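Local structure of sensor-type histidine kinase prrB (Mycobacterium tuberculosis, 1YS3) at residues A64-L69 with D83-G88; A76-A81 with L144-P149. The protein probably acts, through a C-terminal ATP-binding domain present here, as the membrane sensor kinase of the PrrB/PrrA two-component system, phosphorylating a protein histidine. All coordinates share one frame; numbering follows the deposited sequence.

Contact 1. Residues A64-L69 with D83-G88; sequences ATLVQL and DDNGSG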
ATOM      1  N   ALA B  64      28.582  13.700   2.910  1.00 40.60           N
ATOM      2  CA  ALA B  64      28.498  14.234   1.555  1.00 40.39           C
ATOM      3  C   ALA B  64      27.785  15.572   1.533  1.00 40.06           C
ATOM      4  O   ALA B  64      26.790  15.760   2.269  1.00 39.50           O
ATOM      5  CB  ALA B  64      27.754  13.237   0.663  1.00 38.93           C
ATOM      6  N   THR B  65      28.304  16.487   0.705  1.00 39.68           N
ATOM      7  CA  THR B  65      27.660  17.755   0.401  1.00 41.24           C
ATOM      8  C   THR B  65      27.341  17.849  -1.074  1.00 40.59           C
ATOM      9  O   THR B  65      26.833  18.854  -1.541  1.00 39.88           O
ATOM     10  CB  THR B  65      28.570  18.961   0.784  1.00 41.88           C
ATOM     11  OG1 THR B  65      29.843  18.835   0.119  1.00 43.84           O
ATOM     12  CG2 THR B  65      28.750  19.010   2.321  1.00 44.23           C
ATOM     13  N   LEU B  66      27.643  16.790  -1.811  1.00 39.32           N
ATOM     14  CA  LEU B  66      27.353  16.757  -3.231  1.00 38.22           C
ATOM     15  C   LEU B  66      26.975  15.317  -3.609  1.00 37.52           C
ATOM     16  O   LEU B  66      27.756  14.365  -3.362  1.00 38.71           O
ATOM     17  CB  LEU B  66      28.608  17.190  -4.006  1.00 39.18           C
ATOM     18  CG  LEU B  66      28.780  17.261  -5.534  1.00 40.86           C
ATOM     19  CD1 LEU B  66      29.524  16.047  -6.076  1.00 51.82           C
ATOM     20  CD2 LEU B  66      27.539  17.545  -6.323  1.00 42.08           C
ATOM     21  N   VAL B  67      25.800  15.150  -4.210  1.00 35.83           N
ATOM     22  CA  VAL B  67      25.365  13.825  -4.711  1.00 33.68           C
ATOM     23  C   VAL B  67      24.908  13.950  -6.162  1.00 34.41           C
ATOM     24  O   VAL B  67      24.241  14.932  -6.501  1.00 34.53           O
ATOM     25  CB  VAL B  67      24.220  13.226  -3.807  1.00 36.68           C
ATOM     26  CG1 VAL B  67      23.568  11.995  -4.470  1.00 30.05           C
ATOM     27  CG2 VAL B  67      24.747  12.883  -2.403  1.00 29.29           C
ATOM     28  N   GLN B  68      25.301  13.005  -7.027  1.00 32.42           N
ATOM     29  CA  GLN B  68      24.819  12.971  -8.400  1.00 33.78           C
ATOM     30  C   GLN B  68      24.176  11.614  -8.684  1.00 31.98           C
ATOM     31  O   GLN B  68      24.775  10.572  -8.401  1.00 31.51           O
ATOM     32  CB  GLN B  68      25.932  13.193  -9.406  1.00 32.05           C
ATOM     33  CG  GLN B  68      26.656  14.584  -9.298  1.00 37.30           C
ATOM     34  CD  GLN B  68      27.714  14.801 -10.440  1.00 37.89           C
ATOM     35  OE1 GLN B  68      28.270  13.829 -10.962  1.00 42.07           O
ATOM     36  NE2 GLN B  68      27.955  16.084 -10.830  1.00 39.60           N
ATOM     37  N   LEU B  69      22.956  11.655  -9.223  1.00 31.67           N
ATOM     38  CA  LEU B  69      22.209  10.467  -9.612  1.00 29.36           C
ATOM     39  C   LEU B  69      22.353  10.335 -11.109  1.00 30.22           C
ATOM     40  O   LEU B  69      22.363  11.329 -11.802  1.00 30.92           O
ATOM     41  CB  LEU B  69      20.718  10.645  -9.289  1.00 29.07           C
ATOM     42  CG  LEU B  69      20.384  10.966  -7.815  1.00 29.72           C
ATOM     43  CD1 LEU B  69      18.877  11.068  -7.606  1.00 31.96           C
ATOM     44  CD2 LEU B  69      20.989   9.873  -6.843  1.00 28.96           C
ATOM     45  N   ASP B  83      26.454   8.708  -6.892  1.00 31.08           N
ATOM     46  CA  ASP B  83      27.856   9.121  -6.614  1.00 30.86           C
ATOM     47  C   ASP B  83      27.819  10.238  -5.584  1.00 30.44           C
ATOM     48  O   ASP B  83      26.920  11.082  -5.621  1.00 29.62           O
ATOM     49  CB  ASP B  83      28.549   9.691  -7.880  1.00 31.42           C
ATOM     50  CG  ASP B  83      28.945   8.618  -8.893  1.00 37.85           C
ATOM     51  OD1 ASP B  83      30.166   8.409  -9.052  1.00 43.86           O
ATOM     52  OD2 ASP B  83      28.061   8.017  -9.582  1.00 39.03           O
ATOM     53  N   ASP B  84      28.789  10.273  -4.660  1.00 30.59           N
ATOM     54  CA  ASP B  84      28.837  11.355  -3.662  1.00 30.01           C
ATOM     55  C   ASP B  84      30.309  11.793  -3.438  1.00 32.79           C
ATOM     56  O   ASP B  84      31.265  11.057  -3.843  1.00 32.93           O
ATOM     57  CB  ASP B  84      28.152  10.953  -2.349  1.00 29.23           C
ATOM     58  CG  ASP B  84      28.889   9.773  -1.605  1.00 33.21           C
ATOM     59  OD1 ASP B  84      29.849  10.014  -0.864  1.00 38.14           O
ATOM     60  OD2 ASP B  84      28.457   8.604  -1.694  1.00 35.98           O
ATOM     61  N   ASN B  85      30.482  12.993  -2.859  1.00 34.35           N
ATOM     62  CA  ASN B  85      31.804  13.510  -2.469  1.00 35.46           C
ATOM     63  C   ASN B  85      32.084  13.288  -0.966  1.00 36.89           C
ATOM     64  O   ASN B  85      32.900  13.993  -0.383  1.00 37.63           O
ATOM     65  CB  ASN B  85      31.912  15.015  -2.813  1.00 35.38           C
ATOM     66  CG  ASN B  85      31.095  15.874  -1.893  1.00 39.57           C
ATOM     67  OD1 ASN B  85      30.234  15.383  -1.164  1.00 41.39           O
ATOM     68  ND2 ASN B  85      31.387  17.161  -1.876  1.00 36.99           N
ATOM     69  N   GLY B  86      31.396  12.333  -0.339  1.00 36.07           N
ATOM     70  CA  GLY B  86      31.638  11.976   1.073  1.00 36.55           C
ATOM     71  C   GLY B  86      32.940  11.200   1.349  1.00 37.13           C
ATOM     72  O   GLY B  86      33.849  11.117   0.511  1.00 34.93           O
ATOM     73  N   SER B  87      33.042  10.654   2.547  1.00 38.15           N
ATOM     74  CA  SER B  87      34.205   9.835   2.905  1.00 40.33           C
ATOM     75  C   SER B  87      34.242   8.451   2.198  1.00 41.10           C
ATOM     76  O   SER B  87      35.310   7.830   2.112  1.00 41.62           O
ATOM     77  CB  SER B  87      34.280   9.680   4.426  1.00 39.95           C
ATOM     78  OG  SER B  87      33.043   9.260   4.972  1.00 43.49           O
ATOM     79  N   GLY B  88      33.105   7.967   1.686  1.00 39.54           N
ATOM     80  CA  GLY B  88      33.154   6.752   0.892  1.00 38.82           C
ATOM     81  C   GLY B  88      33.061   5.467   1.693  1.00 38.28           C
ATOM     82  O   GLY B  88      32.753   5.473   2.879  1.00 38.83           O
TER
HETATM   83  O   HOH W   1      25.987   9.056 -10.680  1.00 34.12           O

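Contact 2. Residues A76-A81 with L144-P149; sequences AGVEIA and LRLPGP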
ATOM      1  N   ALA B  76      20.642  -4.773 -21.753  1.00 30.29           N
ATOM      2  CA  ALA B  76      20.526  -5.589 -20.533  1.00 29.78           C
ATOM      3  C   ALA B  76      19.587  -4.972 -19.487  1.00 29.75           C
ATOM      4  O   ALA B  76      19.006  -5.724 -18.683  1.00 32.81           O
ATOM      5  CB  ALA B  76      21.872  -5.812 -19.906  1.00 31.43           C
ATOM      6  N   GLY B  77      19.409  -3.657 -19.510  1.00 28.02           N
ATOM      7  CA  GLY B  77      18.428  -2.945 -18.581  1.00 27.57           C
ATOM      8  C   GLY B  77      18.943  -1.570 -18.217  1.00 27.37           C
ATOM      9  O   GLY B  77      19.381  -0.796 -19.067  1.00 28.02           O
ATOM     10  N   VAL B  78      18.889  -1.234 -16.947  1.00 27.38           N
ATOM     11  CA  VAL B  78      19.326   0.079 -16.503  1.00 26.66           C
ATOM     12  C   VAL B  78      20.401  -0.034 -15.404  1.00 28.59           C
ATOM     13  O   VAL B  78      20.353  -0.917 -14.521  1.00 28.71           O
ATOM     14  CB  VAL B  78      18.135   0.969 -16.029  1.00 28.39           C
ATOM     15  CG1 VAL B  78      17.519   0.447 -14.751  1.00 26.45           C
ATOM     16  CG2 VAL B  78      18.575   2.424 -15.815  1.00 22.54           C
ATOM     17  N   GLU B  79      21.385   0.851 -15.496  1.00 27.05           N
ATOM     18  CA  GLU B  79      22.366   1.015 -14.445  1.00 29.45           C
ATOM     19  C   GLU B  79      22.146   2.359 -13.755  1.00 28.46           C
ATOM     20  O   GLU B  79      22.327   3.426 -14.349  1.00 27.82           O
ATOM     21  CB  GLU B  79      23.775   0.910 -15.060  1.00 28.45           C
ATOM     22  CG  GLU B  79      24.944   1.171 -14.127  1.00 30.89           C
ATOM     23  CD  GLU B  79      26.297   0.858 -14.881  1.00 32.93           C
ATOM     24  OE1 GLU B  79      26.756   1.696 -15.687  1.00 40.91           O
ATOM     25  OE2 GLU B  79      26.811  -0.267 -14.719  1.00 36.35           O
ATOM     26  N   ILE B  80      21.648   2.306 -12.524  1.00 28.06           N
ATOM     27  CA  ILE B  80      21.441   3.490 -11.725  1.00 29.43           C
ATOM     28  C   ILE B  80      22.665   3.620 -10.789  1.00 30.64           C
ATOM     29  O   ILE B  80      23.094   2.652 -10.135  1.00 30.52           O
ATOM     30  CB  ILE B  80      20.130   3.385 -10.863  1.00 29.90           C
ATOM     31  CG1 ILE B  80      18.876   3.280 -11.758  1.00 33.29           C
ATOM     32  CG2 ILE B  80      20.024   4.550  -9.805  1.00 23.03           C
ATOM     33  CD1 ILE B  80      17.822   2.350 -11.157  1.00 33.65           C
ATOM     34  N   ALA B  81      23.225   4.814 -10.745  1.00 29.79           N
ATOM     35  CA  ALA B  81      24.356   5.083  -9.878  1.00 29.72           C
ATOM     36  C   ALA B  81      24.042   6.281  -9.041  1.00 29.89           C
ATOM     37  O   ALA B  81      23.370   7.210  -9.496  1.00 30.66           O
ATOM     38  CB  ALA B  81      25.649   5.297 -10.683  1.00 30.47           C
ATOM     39  N   LEU B 144      23.218   0.284  -8.859  1.00 30.07           N
ATOM     40  CA  LEU B 144      22.182  -0.754  -8.980  1.00 31.60           C
ATOM     41  C   LEU B 144      22.065  -1.143 -10.438  1.00 32.11           C
ATOM     42  O   LEU B 144      21.833  -0.282 -11.304  1.00 32.05           O
ATOM     43  CB  LEU B 144      20.797  -0.290  -8.568  1.00 32.23           C
ATOM     44  CG  LEU B 144      20.353   0.539  -7.386  1.00 39.55           C
ATOM     45  CD1 LEU B 144      19.158  -0.227  -6.802  1.00 46.15           C
ATOM     46  CD2 LEU B 144      21.409   0.743  -6.345  1.00 45.54           C
ATOM     47  N   ARG B 145      22.201  -2.424 -10.731  1.00 30.70           N
ATOM     48  CA  ARG B 145      22.022  -2.842 -12.117  1.00 31.37           C
ATOM     49  C   ARG B 145      20.757  -3.685 -12.165  1.00 31.16           C
ATOM     50  O   ARG B 145      20.741  -4.728 -11.563  1.00 30.66           O
ATOM     51  CB  ARG B 145      23.212  -3.644 -12.617  1.00 30.58           C
ATOM     52  CG  ARG B 145      24.463  -2.729 -12.749  1.00 34.63           C
ATOM     53  CD  ARG B 145      25.746  -3.476 -13.103  1.00 34.84           C
ATOM     54  NE  ARG B 145      26.891  -2.556 -13.250  1.00 43.22           N
ATOM     55  CZ  ARG B 145      27.868  -2.351 -12.338  1.00 48.51           C
ATOM     56  NH1 ARG B 145      27.905  -3.017 -11.172  1.00 39.48           N
ATOM     57  NH2 ARG B 145      28.827  -1.450 -12.594  1.00 46.71           N
ATOM     58  N   LEU B 146      19.763  -3.252 -12.959  1.00 30.04           N
ATOM     59  CA  LEU B 146      18.431  -3.893 -12.969  1.00 29.68           C
ATOM     60  C   LEU B 146      18.089  -4.377 -14.361  1.00 30.07           C
ATOM     61  O   LEU B 146      18.190  -3.618 -15.330  1.00 29.82           O
ATOM     62  CB  LEU B 146      17.391  -2.852 -12.521  1.00 30.02           C
ATOM     63  CG  LEU B 146      17.588  -2.212 -11.130  1.00 31.69           C
ATOM     64  CD1 LEU B 146      16.407  -1.262 -10.841  1.00 35.03           C
ATOM     65  CD2 LEU B 146      17.796  -3.252  -9.979  1.00 30.68           C
ATOM     66  N   PRO B 147      17.714  -5.648 -14.482  1.00 30.86           N
ATOM     67  CA  PRO B 147      17.350  -6.215 -15.771  1.00 30.60           C
ATOM     68  C   PRO B 147      16.141  -5.464 -16.372  1.00 29.14           C
ATOM     69  O   PRO B 147      15.249  -4.979 -15.650  1.00 28.40           O
ATOM     70  CB  PRO B 147      17.005  -7.675 -15.439  1.00 31.20           C
ATOM     71  CG  PRO B 147      16.687  -7.663 -13.962  1.00 34.47           C
ATOM     72  CD  PRO B 147      17.638  -6.643 -13.394  1.00 31.88           C
ATOM     73  N   GLY B 148      16.154  -5.339 -17.689  1.00 28.98           N
ATOM     74  CA  GLY B 148      15.054  -4.630 -18.362  1.00 28.78           C
ATOM     75  C   GLY B 148      13.841  -5.536 -18.557  1.00 29.97           C
ATOM     76  O   GLY B 148      13.928  -6.771 -18.379  1.00 28.22           O
ATOM     77  N   PRO B 149      12.717  -4.926 -18.978  1.00 30.56           N
ATOM     78  CA  PRO B 149      11.421  -5.626 -19.010  1.00 33.38           C
ATOM     79  C   PRO B 149      11.266  -6.425 -20.284  1.00 37.47           C
ATOM     80  O   PRO B 149      10.419  -7.294 -20.393  1.00 38.54           O
ATOM     81  CB  PRO B 149      10.402  -4.481 -18.913  1.00 31.65           C
ATOM     82  CG  PRO B 149      11.074  -3.310 -19.648  1.00 27.43           C
ATOM     83  CD  PRO B 149      12.600  -3.472 -19.311  1.00 29.62           C
TER

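Contact 1. Residues A64-L69 with D83-G88
N85, in the turn that follows strand 77-84, reaches over to T65 and L66, at the start of strand 66-74. Its CB rests against CB and CD1 of L66. With chi1 at 73°, CG sits between the backbone N and the carbonyl carbon, which carries the amide across to the facing segment 64-69 and leaves N85 CG 3.5 Å from L66 CB. Beyond CG the two branches do different work. OD1 accepts from T65 N at 2.9 Å, in the carbonyl plane and on a lone pair, and takes a second, weak bond from L66 N. ND2 donates to T65 OG1 at 3.0 Å in an almost straight bond, 173° at the hydrogen, with that oxygen practically in the amide plane.

The backbone continues the grip: N85 N bonds to L66 O at 3.1 Å, and Q68 and D83 form a hydrogen-bonded antiparallel pair. Between them lies the non-hydrogen-bonded pair V67 and D84, with V67 CG2 3.9 Å from D84 CB. A64 CB leans on that same D84 CB, and A58 of helix 44-60 covers both residues. D83 points to the other face of the sheet, where S135 and R141 hold its carboxylate.

D84 OD1 accepts from G86 N at 2.8 Å through its anti lone pair, closing an Asx turn. This turn opens the D-x-G-x-G signature, D84 to G88, known in histidine kinases as the G1 box, whose aspartate in relatives meets the adenine of ATP. The chemistry implies a fixed amide: the backbone N-H groups of T65 and L66 set its orientation, since a flip would turn its NH2 against them, and the turn after strand 77-84 is tied to the start of the hairpin's other strand, 66-74.

Contact 2. Residues A76-A81 with L144-P149
The interior of the mixed five-stranded sheet contains this antiparallel ladder, where A76-A81 of strand 77-84 runs against L144-P149 of the last strand. The two strand axes approach to 4.8 Å. V78 and L146 exchange backbone bonds, V78 N to L146 O and L146 N to V78 O, and I80 and L144 do the same; the bond from L144 N to I80 O is 2.7 Å. At the end of the ladder, beyond G77 and P147, G148 N donates to A76 O at 3.0 Å, and G77 CA comes within 3.3 Å of L146 O in a CA-H...O contact.

Such a sheet, with helices packed on one face, is the ATP-binding fold shared with DNA gyrase B and HSP90. V78, I80, L144 and L146 belong to its inner face: V78 CG1 lies beside L146 CB, I80 CD1 meets L146 CD1 at 3.9 Å, the two side chains crossing at a slant, and I40 of strand 39-42 touches V78 and L146.

On the reverse face E79 and R145 run side by side. With chi1 at 175° and the chain extended beyond CG, the E79 side chain follows R145 and brings OE2 to the guanidinium edge. R145 NE donates to OE2 at 2.7 Å, on the anti lone pair, in a salt bridge whose carboxylate and guanidinium planes stand 72° apart. NH2 adds a weak second bond to the same oxygen and also forms a salt bridge with E133 on strand 129-134.

In the fold
Strand 77-84 joins the two contacts: its first half pairs with strand 140-147 in contact 2, its last residues with strand 66-74 in contact 1. Their centres lie 21 Å apart, on opposite sides of the chain's centre. Along this strand V78, I80 and D84 point to the helix-covered face, E79 and D83 to the other, where R141 bonds to D83 and touches E79. Contact 1 includes the G1 box and packs on helix 44-60, so it probably borders the ATP pocket. Contact 2 lies at the far end, where a buffer molecule, probably from the crystallisation liquor, sits close to G77.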